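Long-range contacts in subclass B3 metallo-beta-lactamase (PDB 7LUU), which hydrolyses beta-lactam antibiotics, probably by activating water at a pair of zinc ions: residues A[42-47]-A[96-101]; A[53-58]-A[74-79]; A[66-71]-A[207-212]; A[89-94]-A[118-123]; A[218-223]-A[260-265]. One frame throughout, in Å; residues are numbered along the deposited sequence. Where two conformers were deposited one is given.

Contact 1 of 5, residues A[42-47]-A[96-101]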
# COMPACT_ATOMS: atom_id res chain seq x y z
N PRO A 42 2.64 22.51 1.15
CA PRO A 42 3.59 21.60 0.50
C PRO A 42 3.15 20.16 0.55
O PRO A 42 3.64 19.32 -0.23
CB PRO A 42 4.88 21.78 1.31
CG PRO A 42 4.45 22.37 2.61
CD PRO A 42 3.19 23.19 2.34
N LEU A 43 2.32 19.83 1.54
CA LEU A 43 1.97 18.42 1.71
C LEU A 43 0.76 18.00 0.87
O LEU A 43 0.51 16.79 0.70
CB LEU A 43 1.68 18.17 3.20
CG LEU A 43 2.78 18.55 4.19
CD1 LEU A 43 2.39 18.02 5.60
CD2 LEU A 43 4.13 18.01 3.68
N THR A 44 0.03 18.96 0.30
CA THR A 44 -1.08 18.60 -0.60
C THR A 44 -0.94 19.19 -1.99
O THR A 44 -1.85 18.98 -2.82
CB THR A 44 -2.42 19.04 -0.03
OG1 THR A 44 -2.43 20.49 0.09
CG2 THR A 44 -2.68 18.37 1.33
N ARG A 45 0.15 19.89 -2.30
CA ARG A 45 0.29 20.46 -3.63
C ARG A 45 0.21 19.34 -4.67
O ARG A 45 0.88 18.31 -4.50
CB ARG A 45 1.62 21.27 -3.67
CG ARG A 45 1.88 22.06 -4.97
CD ARG A 45 3.25 22.82 -4.94
NE ARG A 45 3.29 23.68 -3.77
CZ ARG A 45 4.17 23.55 -2.78
NH1 ARG A 45 5.09 22.61 -2.80
NH2 ARG A 45 4.03 24.33 -1.70
N PRO A 46 -0.68 19.43 -5.69
CA PRO A 46 -1.03 18.24 -6.51
C PRO A 46 0.12 17.70 -7.32
O PRO A 46 1.03 18.44 -7.75
CB PRO A 46 -2.12 18.77 -7.46
CG PRO A 46 -2.66 19.99 -6.73
CD PRO A 46 -1.53 20.61 -6.04
N MET A 47 0.11 16.38 -7.48
CA MET A 47 0.98 15.66 -8.41
C MET A 47 0.18 14.89 -9.45
O MET A 47 -0.91 14.44 -9.20
CB MET A 47 1.88 14.63 -7.64
CG MET A 47 2.75 15.41 -6.66
SD MET A 47 3.83 14.28 -5.70
CE MET A 47 5.00 13.87 -6.97
N GLN A 96 -2.79 15.52 -3.17
CA GLN A 96 -4.07 16.20 -3.19
C GLN A 96 -5.21 15.29 -2.76
O GLN A 96 -6.32 15.80 -2.58
CB GLN A 96 -4.31 16.76 -4.60
CG GLN A 96 -4.51 15.68 -5.70
CD GLN A 96 -3.21 15.31 -6.46
OE1 GLN A 96 -2.11 15.20 -5.88
NE2 GLN A 96 -3.35 15.09 -7.77
N ALA A 97 -4.95 13.98 -2.54
CA ALA A 97 -6.01 13.09 -2.07
C ALA A 97 -6.22 13.18 -0.59
O ALA A 97 -7.23 12.68 -0.08
CB ALA A 97 -5.68 11.65 -2.39
N ALA A 98 -5.29 13.79 0.16
CA ALA A 98 -5.45 13.74 1.62
C ALA A 98 -6.79 14.34 2.07
O ALA A 98 -7.51 13.68 2.85
CB ALA A 98 -4.24 14.41 2.28
N PRO A 99 -7.21 15.51 1.61
CA PRO A 99 -8.54 16.00 2.02
C PRO A 99 -9.70 15.09 1.58
O PRO A 99 -10.70 15.02 2.31
CB PRO A 99 -8.67 17.36 1.31
CG PRO A 99 -7.38 17.62 0.66
CD PRO A 99 -6.49 16.44 0.71
N MET A 100 -9.59 14.45 0.41
CA MET A 100 -10.65 13.54 -0.06
C MET A 100 -10.75 12.32 0.84
O MET A 100 -11.84 11.87 1.17
CB MET A 100 -10.32 13.17 -1.53
CG MET A 100 -10.02 14.41 -2.52
SD MET A 100 -9.29 13.70 -4.03
CE MET A 100 -8.89 15.22 -4.89
N ILE A 101 -9.59 11.79 1.27
CA ILE A 101 -9.60 10.67 2.22
C ILE A 101 -10.27 11.05 3.53
O ILE A 101 -11.12 10.29 4.05
CB ILE A 101 -8.15 10.19 2.47
CG1 ILE A 101 -7.67 9.51 1.19
CG2 ILE A 101 -8.11 9.11 3.62
CD1 ILE A 101 -6.10 9.31 1.17

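Contact 2 of 5, residues A[53-58]-A[74-79]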
# COMPACT_ATOMS: atom_id res chain seq x y z
N LYS A 53 -6.91 11.97 -12.73
CA LYS A 53 -8.32 11.93 -13.13
C LYS A 53 -8.87 10.51 -13.07
O LYS A 53 -10.04 10.31 -12.72
CB LYS A 53 -8.49 12.51 -14.54
CG LYS A 53 -8.12 13.96 -14.59
CD LYS A 53 -8.05 14.48 -16.04
CE LYS A 53 -7.71 15.96 -16.06
NZ LYS A 53 -7.55 16.39 -17.50
N GLU A 54 -8.05 9.52 -13.42
CA GLU A 54 -8.42 8.12 -13.28
C GLU A 54 -8.15 7.58 -11.88
O GLU A 54 -9.01 6.90 -11.29
CB GLU A 54 -7.65 7.25 -14.28
CG GLU A 54 -7.87 7.63 -15.73
CD GLU A 54 -8.14 6.42 -16.59
OE1 GLU A 54 -9.22 6.42 -17.22
OE2 GLU A 54 -7.28 5.49 -16.64
N TRP A 55 -6.92 7.77 -11.38
CA TRP A 55 -6.56 7.21 -10.08
C TRP A 55 -7.51 7.67 -8.99
O TRP A 55 -7.85 6.89 -8.10
CB TRP A 55 -5.15 7.64 -9.66
CG TRP A 55 -4.03 6.86 -10.24
CD1 TRP A 55 -4.04 5.56 -10.64
CD2 TRP A 55 -2.69 7.34 -10.40
NE1 TRP A 55 -2.76 5.19 -11.07
CE2 TRP A 55 -1.92 6.28 -10.93
CE3 TRP A 55 -2.06 8.58 -10.16
CZ2 TRP A 55 -0.55 6.42 -11.21
CZ3 TRP A 55 -0.70 8.73 -10.48
CH2 TRP A 55 0.03 7.65 -10.97
N LEU A 56 -7.87 8.96 -8.99
CA LEU A 56 -8.63 9.51 -7.89
C LEU A 56 -10.12 9.64 -8.23
O LEU A 56 -10.85 10.34 -7.54
CB LEU A 56 -8.06 10.90 -7.51
CG LEU A 56 -6.61 10.83 -7.06
CD1 LEU A 56 -6.16 12.25 -6.58
CD2 LEU A 56 -6.42 9.85 -5.92
N ALA A 57 -10.59 8.92 -9.25
CA ALA A 57 -12.03 8.98 -9.50
C ALA A 57 -12.78 8.56 -8.23
O ALA A 57 -12.40 7.59 -7.55
CB ALA A 57 -12.37 8.07 -10.69
N PRO A 58 -13.84 9.25 -7.86
CA PRO A 58 -14.42 9.03 -6.54
C PRO A 58 -15.26 7.78 -6.49
O PRO A 58 -15.96 7.42 -7.45
CB PRO A 58 -15.31 10.26 -6.33
CG PRO A 58 -15.66 10.73 -7.76
CD PRO A 58 -14.41 10.44 -8.56
N ALA A 74 -11.18 5.00 -7.23
CA ALA A 74 -11.34 3.92 -8.19
C ALA A 74 -10.02 3.28 -8.51
O ALA A 74 -9.97 2.06 -8.75
CB ALA A 74 -12.02 4.46 -9.46
N GLY A 75 -8.95 4.05 -8.53
CA GLY A 75 -7.66 3.49 -8.97
C GLY A 75 -6.61 3.29 -7.87
O GLY A 75 -5.51 2.78 -8.16
N LEU A 76 -6.92 3.66 -6.62
CA LEU A 76 -5.93 3.57 -5.52
C LEU A 76 -6.69 3.21 -4.27
O LEU A 76 -7.60 3.94 -3.83
CB LEU A 76 -5.21 4.93 -5.34
CG LEU A 76 -4.32 5.38 -6.51
CD1 LEU A 76 -3.87 6.82 -6.35
CD2 LEU A 76 -3.10 4.45 -6.58
N SER A 77 -6.28 2.12 -3.64
CA SER A 77 -6.95 1.65 -2.43
C SER A 77 -6.41 2.37 -1.21
O SER A 77 -5.20 2.53 -1.05
CB SER A 77 -6.73 0.15 -2.24
OG SER A 77 -7.27 -0.56 -3.38
N VAL A 78 -7.34 2.78 -0.34
CA VAL A 78 -7.00 3.26 1.01
C VAL A 78 -7.96 2.58 1.98
O VAL A 78 -9.18 2.63 1.77
CB VAL A 78 -7.14 4.80 1.12
CG1 VAL A 78 -6.79 5.30 2.55
CG2 VAL A 78 -6.30 5.51 0.01
N ALA A 79 -7.42 1.91 3.01
CA ALA A 79 -8.29 1.19 3.96
C ALA A 79 -8.37 1.94 5.29
O ALA A 79 -7.49 2.73 5.61
CB ALA A 79 -7.78 -0.22 4.24

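Contact 3 of 5, residues A[66-71]-A[207-212]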
# COMPACT_ATOMS: atom_id res chain seq x y z
N GLY A 66 -17.03 -6.28 8.91
CA GLY A 66 -16.64 -5.97 10.29
C GLY A 66 -16.36 -4.51 10.45
O GLY A 66 -17.04 -3.66 9.91
N ASN A 67 -15.22 -4.29 11.11
CA ASN A 67 -14.68 -3.00 11.48
C ASN A 67 -13.85 -2.35 10.38
O ASN A 67 -13.23 -1.33 10.63
CB ASN A 67 -13.82 -3.17 12.76
CG ASN A 67 -12.49 -4.04 12.58
OD1 ASN A 67 -12.20 -4.69 11.57
ND2 ASN A 67 -11.71 -4.07 13.67
N SER A 68 -13.82 -2.93 9.18
CA SER A 68 -12.83 -2.55 8.19
C SER A 68 -13.55 -1.97 6.99
O SER A 68 -14.57 -2.54 6.53
CB SER A 68 -12.02 -3.84 7.77
OG SER A 68 -11.23 -4.25 8.92
N TYR A 69 -13.00 -0.89 6.46
CA TYR A 69 -13.64 -0.10 5.42
C TYR A 69 -12.68 0.29 4.31
O TYR A 69 -11.47 0.32 4.48
CB TYR A 69 -14.20 1.22 6.00
CG TYR A 69 -15.12 1.03 7.16
CD1 TYR A 69 -14.63 0.78 8.45
CD2 TYR A 69 -16.49 1.11 6.98
CE1 TYR A 69 -15.51 0.62 9.56
CE2 TYR A 69 -17.37 0.96 8.09
CZ TYR A 69 -16.87 0.73 9.36
OH TYR A 69 -17.75 0.56 10.45
N LEU A 70 -13.26 0.70 3.20
CA LEU A 70 -12.50 1.35 2.12
C LEU A 70 -12.86 2.82 2.03
O LEU A 70 -14.05 3.18 2.00
CB LEU A 70 -12.83 0.71 0.77
CG LEU A 70 -12.21 -0.70 0.72
CD1 LEU A 70 -12.62 -1.47 -0.54
CD2 LEU A 70 -10.66 -0.75 0.95
N VAL A 71 -11.83 3.66 1.97
CA VAL A 71 -12.06 5.12 1.89
C VAL A 71 -11.22 5.75 0.77
O VAL A 71 -11.04 6.96 0.70
CB VAL A 71 -11.76 5.84 3.21
CG1 VAL A 71 -12.82 5.44 4.25
CG2 VAL A 71 -10.31 5.55 3.72
N TRP A 207 -0.03 -5.95 4.61
CA TRP A 207 -0.60 -5.94 5.95
C TRP A 207 -1.75 -6.93 6.03
O TRP A 207 -2.61 -6.91 5.16
CB TRP A 207 -1.12 -4.50 6.23
CG TRP A 207 -0.07 -3.44 5.93
CD1 TRP A 207 0.10 -2.74 4.73
CD2 TRP A 207 1.03 -3.09 6.76
NE1 TRP A 207 1.21 -1.90 4.84
CE2 TRP A 207 1.81 -2.13 6.06
CE3 TRP A 207 1.43 -3.50 8.07
CZ2 TRP A 207 2.94 -1.53 6.63
CZ3 TRP A 207 2.52 -2.91 8.62
CH2 TRP A 207 3.30 -1.94 7.89
N SER A 208 -1.84 -7.68 7.15
CA SER A 208 -2.97 -8.58 7.30
C SER A 208 -3.58 -8.47 8.68
O SER A 208 -2.90 -8.18 9.68
CB SER A 208 -2.53 -10.06 7.04
OG SER A 208 -1.60 -10.47 8.07
N TRP A 209 -4.89 -8.74 8.74
CA TRP A 209 -5.55 -8.71 10.02
C TRP A 209 -6.90 -9.39 9.89
O TRP A 209 -7.43 -9.55 8.79
CB TRP A 209 -5.71 -7.24 10.48
CG TRP A 209 -6.75 -6.45 9.67
CD1 TRP A 209 -8.07 -6.20 9.96
CD2 TRP A 209 -6.50 -5.82 8.38
NE1 TRP A 209 -8.66 -5.43 8.95
CE2 TRP A 209 -7.71 -5.16 8.00
CE3 TRP A 209 -5.38 -5.71 7.58
CZ2 TRP A 209 -7.85 -4.47 6.77
CZ3 TRP A 209 -5.49 -4.97 6.33
CH2 TRP A 209 -6.74 -4.38 5.97
N ASN A 210 -7.49 -9.73 11.04
CA ASN A 210 -8.85 -10.29 11.10
C ASN A 210 -9.88 -9.19 11.33
O ASN A 210 -9.66 -8.27 12.13
CB ASN A 210 -8.93 -11.28 12.26
CG ASN A 210 -8.53 -12.70 11.87
OD1 ASN A 210 -8.26 -12.98 10.70
ND2 ASN A 210 -8.52 -13.63 12.86
N ALA A 211 -11.01 -9.30 10.61
CA ALA A 211 -12.18 -8.46 10.82
C ALA A 211 -13.33 -9.39 11.15
O ALA A 211 -13.45 -10.46 10.55
CB ALA A 211 -12.50 -7.62 9.56
N CYS A 212 -14.11 -9.02 12.18
CA CYS A 212 -15.12 -9.94 12.67
C CYS A 212 -16.49 -9.28 12.67
O CYS A 212 -16.60 -8.08 12.88
CB CYS A 212 -14.81 -10.42 14.11
SG CYS A 212 -13.15 -11.21 14.18
O HOH W 1 -10.14 -5.92 13.58

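Contact 4 of 5, residues A[89-94]-A[118-123]. With ZN (zinc ion), chain B.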
# COMPACT_ATOMS: atom_id res chain seq x y z
N LEU A 89 -5.34 3.86 9.21
CA LEU A 89 -5.44 3.99 7.75
C LEU A 89 -4.34 3.18 7.12
O LEU A 89 -3.26 3.08 7.70
CB LEU A 89 -5.24 5.47 7.43
CG LEU A 89 -5.97 6.25 6.39
CD1 LEU A 89 -7.47 6.08 6.28
CD2 LEU A 89 -5.70 7.73 6.76
N ILE A 90 -4.57 2.68 5.90
CA ILE A 90 -3.57 2.03 5.08
C ILE A 90 -3.46 2.81 3.79
O ILE A 90 -4.44 2.90 3.02
CB ILE A 90 -3.91 0.56 4.80
CG1 ILE A 90 -4.11 -0.11 6.17
CG2 ILE A 90 -2.68 -0.04 4.03
CD1 ILE A 90 -4.24 -1.71 6.05
N ASP A 91 -2.26 3.37 3.58
CA ASP A 91 -1.85 4.22 2.44
C ASP A 91 -2.57 5.57 2.42
O ASP A 91 -3.44 5.88 3.26
CB ASP A 91 -1.99 3.45 1.11
CG ASP A 91 -0.79 2.51 0.88
OD1 ASP A 91 0.27 2.67 1.53
OD2 ASP A 91 -0.91 1.62 0.04
N GLY A 92 -2.09 6.41 1.50
CA GLY A 92 -2.53 7.81 1.49
C GLY A 92 -2.71 8.39 0.11
O GLY A 92 -2.91 9.60 -0.01
N ALA A 93 -2.66 7.57 -0.95
CA ALA A 93 -2.81 8.06 -2.32
C ALA A 93 -1.88 9.26 -2.60
O ALA A 93 -0.74 9.33 -2.10
CB ALA A 93 -4.30 8.33 -2.65
N LEU A 94 -2.33 10.16 -3.51
CA LEU A 94 -1.53 11.31 -3.94
C LEU A 94 -1.64 12.46 -2.93
O LEU A 94 -2.51 12.47 -2.07
CB LEU A 94 -2.04 11.80 -5.29
CG LEU A 94 -1.83 10.82 -6.45
CD1 LEU A 94 -2.60 11.42 -7.65
CD2 LEU A 94 -0.43 10.82 -6.81
N ILE A 118 -0.93 5.25 10.37
CA ILE A 118 -1.11 5.16 8.93
C ILE A 118 -0.07 4.15 8.47
O ILE A 118 1.15 4.36 8.63
CB ILE A 118 -0.91 6.53 8.25
CG1 ILE A 118 -1.95 7.57 8.75
CG2 ILE A 118 -1.01 6.38 6.70
CD1 ILE A 118 -1.41 9.03 8.48
N LEU A 119 -0.53 3.01 7.92
CA LEU A 119 0.40 1.97 7.43
C LEU A 119 0.76 2.27 5.96
O LEU A 119 -0.07 2.72 5.20
CB LEU A 119 -0.25 0.57 7.54
CG LEU A 119 -0.96 0.34 8.89
CD1 LEU A 119 -1.43 -1.14 8.87
CD2 LEU A 119 -0.12 0.59 10.13
N SER A 120 2.01 2.03 5.56
CA SER A 120 2.47 2.36 4.20
C SER A 120 2.92 1.09 3.46
O SER A 120 3.82 0.40 3.94
CB SER A 120 3.61 3.37 4.28
OG SER A 120 4.21 3.58 3.00
N THR A 121 2.31 0.82 2.28
CA THR A 121 2.76 -0.34 1.51
C THR A 121 4.04 -0.08 0.75
O THR A 121 4.77 -1.05 0.41
CB THR A 121 1.68 -0.82 0.51
OG1 THR A 121 1.31 0.22 -0.43
CG2 THR A 121 0.40 -1.36 1.26
N GLU A 122 4.28 1.17 0.34
CA GLU A 122 5.46 1.50 -0.48
C GLU A 122 5.70 3.00 -0.56
O GLU A 122 4.74 3.80 -0.53
CB GLU A 122 5.34 0.94 -1.91
CG GLU A 122 4.10 1.56 -2.68
CD GLU A 122 4.13 1.22 -4.17
OE1 GLU A 122 3.50 0.18 -4.54
OE2 GLU A 122 4.72 1.97 -4.95
N PRO A 123 6.95 3.40 -0.74
CA PRO A 123 7.29 4.83 -0.68
C PRO A 123 7.33 5.44 -2.09
O PRO A 123 8.35 5.95 -2.55
CB PRO A 123 8.66 4.81 0.01
CG PRO A 123 9.28 3.58 -0.55
CD PRO A 123 8.17 2.54 -0.69
ZN ZN B . 5.07 2.05 -6.83
O HOH W 2 2.51 4.20 1.14
O HOH W 3 3.54 3.01 -7.52

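Contact 5 of 5, residues A[218-223]-A[260-265]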
# COMPACT_ATOMS: atom_id res chain seq x y z
N LYS A 218 -13.01 -12.86 9.25
CA LYS A 218 -12.38 -13.04 7.94
C LYS A 218 -10.98 -12.46 7.99
O LYS A 218 -10.77 -11.38 8.55
CB LYS A 218 -13.10 -12.33 6.81
CG LYS A 218 -14.46 -12.97 6.51
CD LYS A 218 -15.05 -12.26 5.24
CE LYS A 218 -16.49 -12.64 4.94
NZ LYS A 218 -16.40 -14.03 4.40
N ALA A 219 -10.06 -13.16 7.38
CA ALA A 219 -8.68 -12.72 7.27
C ALA A 219 -8.53 -11.79 6.08
O ALA A 219 -8.74 -12.21 4.92
CB ALA A 219 -7.78 -13.94 7.07
N ILE A 220 -8.22 -10.50 6.34
CA ILE A 220 -8.09 -9.52 5.26
C ILE A 220 -6.60 -9.31 4.99
O ILE A 220 -5.77 -9.20 5.91
CB ILE A 220 -8.75 -8.18 5.66
CG1 ILE A 220 -10.26 -8.44 5.97
CG2 ILE A 220 -8.61 -7.19 4.55
CD1 ILE A 220 -10.98 -7.07 6.34
N VAL A 221 -6.26 -9.17 3.70
CA VAL A 221 -4.90 -8.85 3.30
C VAL A 221 -4.96 -7.57 2.48
O VAL A 221 -5.66 -7.55 1.46
CB VAL A 221 -4.32 -9.98 2.43
CG1 VAL A 221 -2.91 -9.60 1.90
CG2 VAL A 221 -4.20 -11.23 3.32
N PHE A 222 -4.16 -6.55 2.86
CA PHE A 222 -3.99 -5.36 2.03
C PHE A 222 -2.63 -5.52 1.40
O PHE A 222 -1.60 -5.37 2.10
CB PHE A 222 -4.10 -4.10 2.89
CG PHE A 222 -4.17 -2.80 2.06
CD1 PHE A 222 -3.12 -2.45 1.24
CD2 PHE A 222 -5.33 -1.99 2.07
CE1 PHE A 222 -3.15 -1.27 0.52
CE2 PHE A 222 -5.36 -0.79 1.36
CZ PHE A 222 -4.28 -0.43 0.58
N ALA A 223 -2.61 -5.91 0.12
CA ALA A 223 -1.37 -6.32 -0.58
C ALA A 223 -0.70 -5.13 -1.21
O ALA A 223 -1.35 -4.31 -1.86
CB ALA A 223 -1.71 -7.36 -1.68
N CYS A 260 -6.21 -15.66 3.65
CA CYS A 260 -6.56 -14.56 2.76
C CYS A 260 -7.99 -14.81 2.30
O CYS A 260 -8.27 -15.36 1.20
CB CYS A 260 -5.58 -14.58 1.59
SG CYS A 260 -6.01 -13.41 0.25
N ASP A 261 -8.93 -14.43 3.16
CA ASP A 261 -10.33 -14.49 2.80
C ASP A 261 -10.74 -13.29 1.96
O ASP A 261 -11.72 -13.34 1.19
CB ASP A 261 -11.17 -14.48 4.05
CG ASP A 261 -11.03 -15.76 4.85
OD1 ASP A 261 -11.13 -16.87 4.25
OD2 ASP A 261 -10.72 -15.63 6.08
N ILE A 262 -10.05 -12.15 2.16
CA ILE A 262 -10.36 -10.94 1.44
C ILE A 262 -9.03 -10.36 1.00
O ILE A 262 -8.12 -10.25 1.84
CB ILE A 262 -11.13 -9.95 2.31
CG1 ILE A 262 -12.54 -10.47 2.52
CG2 ILE A 262 -11.18 -8.51 1.62
CD1 ILE A 262 -13.32 -9.57 3.54
N LEU A 263 -8.92 -9.97 -0.28
CA LEU A 263 -7.70 -9.35 -0.82
C LEU A 263 -8.04 -7.94 -1.28
O LEU A 263 -8.92 -7.75 -2.13
CB LEU A 263 -7.18 -10.18 -2.02
CG LEU A 263 -6.08 -9.46 -2.82
CD1 LEU A 263 -4.81 -9.21 -1.95
CD2 LEU A 263 -5.76 -10.23 -4.07
N ILE A 264 -7.37 -6.95 -0.69
CA ILE A 264 -7.44 -5.56 -1.17
C ILE A 264 -6.10 -5.28 -1.81
O ILE A 264 -5.08 -5.37 -1.12
CB ILE A 264 -7.68 -4.57 -0.03
CG1 ILE A 264 -9.03 -4.83 0.66
CG2 ILE A 264 -7.64 -3.10 -0.58
CD1 ILE A 264 -9.10 -4.21 2.07
N SER A 265 -6.07 -4.95 -3.11
CA SER A 265 -4.79 -4.66 -3.81
C SER A 265 -4.55 -3.14 -3.82
O SER A 265 -5.47 -2.39 -4.12
CB SER A 265 -4.93 -5.18 -5.27
OG SER A 265 -3.86 -4.71 -6.06

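Contact 1 of 5, residues A[42-47]-A[96-101]
The carboxamide of Q96 lies alongside the backbone of M47 and reads both of its polar groups at once. OE1 of Q96 accepts from M47 N at 3.0 Å, the donor standing above the carbonyl plane of the amide, 37° out of it. On the other branch, Q96 NE2 gives a nearly straight bond of 2.9 Å to M47 O, which lies in the plane of the amide group. Two bonds to one residue thus form a closed ring and fix the rotation of the amide. The side chain arrives there by a bend at chi2 (-94°), which turns CD toward P46 and M47. P46 packs against the same group, its CB 3.8 Å from Q96 CD. A side-chain amide that pairs with a main-chain N-H and C=O in this way imitates a neighbouring strand, and here it ties the irregular segment 42-47 to the residues leading into helix 98-107. Nearer the helix, the methyl CG2 of T44 reaches toward its first residues, 4.3 Å from P99 CD and 4.4 Å from A98 CB, while T44 O rests near Q96 CA. A133 of helix 131-138 touches both T44 and A98.

Contact 2 of 5, residues A[53-58]-A[74-79]
L76 meets the end of helix 49-55 with its branched tip, and W55 receives most of it. The CB of L76 points toward the helix end and carries CG to 4.0 Å from W55 CB; CG is equally near the first ring atom, W55 CG. From there the side chain forks. One methyl, CD1, settles 3.6 Å from W55 CB and also meets L56 CD2 at 4.0 Å, so it is shared by two successive residues. The other methyl, CD2, sits over one face of the indole, and the side chains of W55 and L76 cross obliquely. Chi1 of W55 (-83°) sets its CG beside the backbone N, where that ring atom comes against L76 CG and CD1.

The backbones are joined by two bonds as the chain leaves the helix. G75 N donates to W55 O from above the carbonyl plane, at a bent 143°, whereas A74 N reaches A57 O at 2.9 Å within the carbonyl plane. Beside the latter, the methyls of A57 and A74 touch, CB to CB, at 3.8 Å. G75 passes so close that a beta carbon there would collide with W55 CA.

L76 also touches H127 and H267, ligands of the second zinc. The chemistry is therefore divided: main-chain bonds fix residues 74-75 against the helix end, and apolar contacts of L76 link W55 and L56 to those zinc ligands.

Contact 3 of 5, residues A[66-71]-A[207-212]
The hydroxyl oxygen of S68 accepts the indole N-H of W209 and, in the conformer of N67 described here, is engaged by a second group as well. W209 NE1 donates to S68 OG at 2.8 Å, almost straight at 169°, and the oxygen lies only 6° out of the indole plane, so the serine meets the ring at its edge. S68 CB shares that plane. Chi1 of S68 (-68°) sets OG beside its own backbone N, the position in which it meets the indole N-H. With N67 in this conformer, the hydroxyl in turn donates to N67 OD1 at 2.9 Å, approaching from above the carbonyl plane of the amide. A short relay, indole to hydroxyl to amide, then results, and for that conformer it settles which way the S68 proton points.

The methyl of A211 touches both oxygens, its CB 3.6 Å from N67 OD1 and 3.7 Å from S68 OG. The two strands belong to different sheets: 68-70 to the N-terminal seven-stranded sheet, 205-213 to the six-stranded one. In the alpha-beta/beta-alpha sandwich of metallo-beta-lactamases these sheets pack face to face, and this contact is a polar link across their interface. I220 and I81 pack round S68 and W209, placing the S68-W209 bond among apolar side chains.

A water also donates to N210 O at 2.8 Å; its link to N67 is doubtful. G66 passes close to C212, its CA 3.3 Å from C212 O; phi is positive at G66, and a beta carbon would clash with that oxygen. C212 is joined by a disulfide to C217.

Contact 4 of 5, residues A[89-94]-A[118-123]
Parallel strand pairing sets L89 and I90 against I118 and L119. L119 N donates to L89 O at 2.7 Å, and D91 N to L119 O at 2.8 Å, the second bond running nearly along the C=O axis.

Side-chain polar bonds continue the link at D91. Its carboxylate grips T121 twice: OD1 accepts from T121 N at 2.9 Å, and OD2 receives the T121 hydroxyl at 2.7 Å on its syn lone pair. A water donates to D91 OD1 and to E122 O and accepts from S120 OG. These bonds secure the backbone leading to E122, whose OE2 binds zinc at 1.9 Å; a water and the side chains of H124 and H200 complete that site. D91 is thus tied to the backbone next to and at E122, which is consistent with a role in placing that ligand.

Apolar contacts lie on both faces of the pair. On one, I90 CG1 and L119 CD1 approach to 3.9 Å; on the other, L89 CB lies 4.1 Å from I118 CG1.

The pair forms the two strands of a beta-alpha-beta crossover through helix 98-107. Helix 131-138 packs on L89 and I118, while W207 of strand 205-213 lies against I90, L119 and T121.

Contact 5 of 5, residues A[218-223]-A[260-265]
Strands 218-223 and 262-265 are parallel neighbours inside the six-stranded sheet, the two strands of a beta-alpha-beta unit whose helix is 242-257. Their axes run 4.7 Å apart at 18°. The main-chain ladder alternates from one strand to the other: V221 N to I262 O, I264 N to V221 O and A223 N to I264 O, each at 2.8 Å.

At its start the ladder is more elaborate. A219 O accepts from both D261 N and I262 N, the first bond bent to 131°, and D261 OD2 uses its anti lone pair to take A219 N at 2.9 Å in an almost straight bond. The aspartate side chain thereby stands in for a backbone carbonyl just before the strand begins.

Side chains separate by face. I220 and I262 lie side by side, pointing the same way; I264 then reaches back with CD1 to I220 CG2 and offers CG2 to F222 CD2 at 3.7 Å. The aliphatic chain of K218 crosses I262 at about a right angle, CD against I262 CD1. On the other face, L263 CD1 touches A223 CB at 3.6 Å, and V221 CG2 meets C260 CB.

Helix 282-300 lies over this second face, touching V221, A223 and L263, and a disulfide joins C260 to its C283. The face of I220 and I264 turns to strand 68-70, and strand 205-213 flanks 218-223 on its other edge.

The contacts run from the surface near the N-terminus, through the first sheet, to the second. Contact 2 is nested along the chain in the loop closed by contact 1, their centres about 13 Å apart. Contact 4, nested along the chain in the loop closed by contact 3, has its centre about 5 Å from that of the chain. Contact 1 crosses contacts 3 and 4 along the chain, and contact 5 opens after all the others close. Contacts 3 and 5, centres about 8 Å apart, share the second sheet through adjacent strands 205-213 and 216-223. The centres of contacts 1 and 5 are about 27 Å apart. F222 of contact 5 packs on contacts 2 and 4, so the two sheets meet beside the loops carrying zinc ligands.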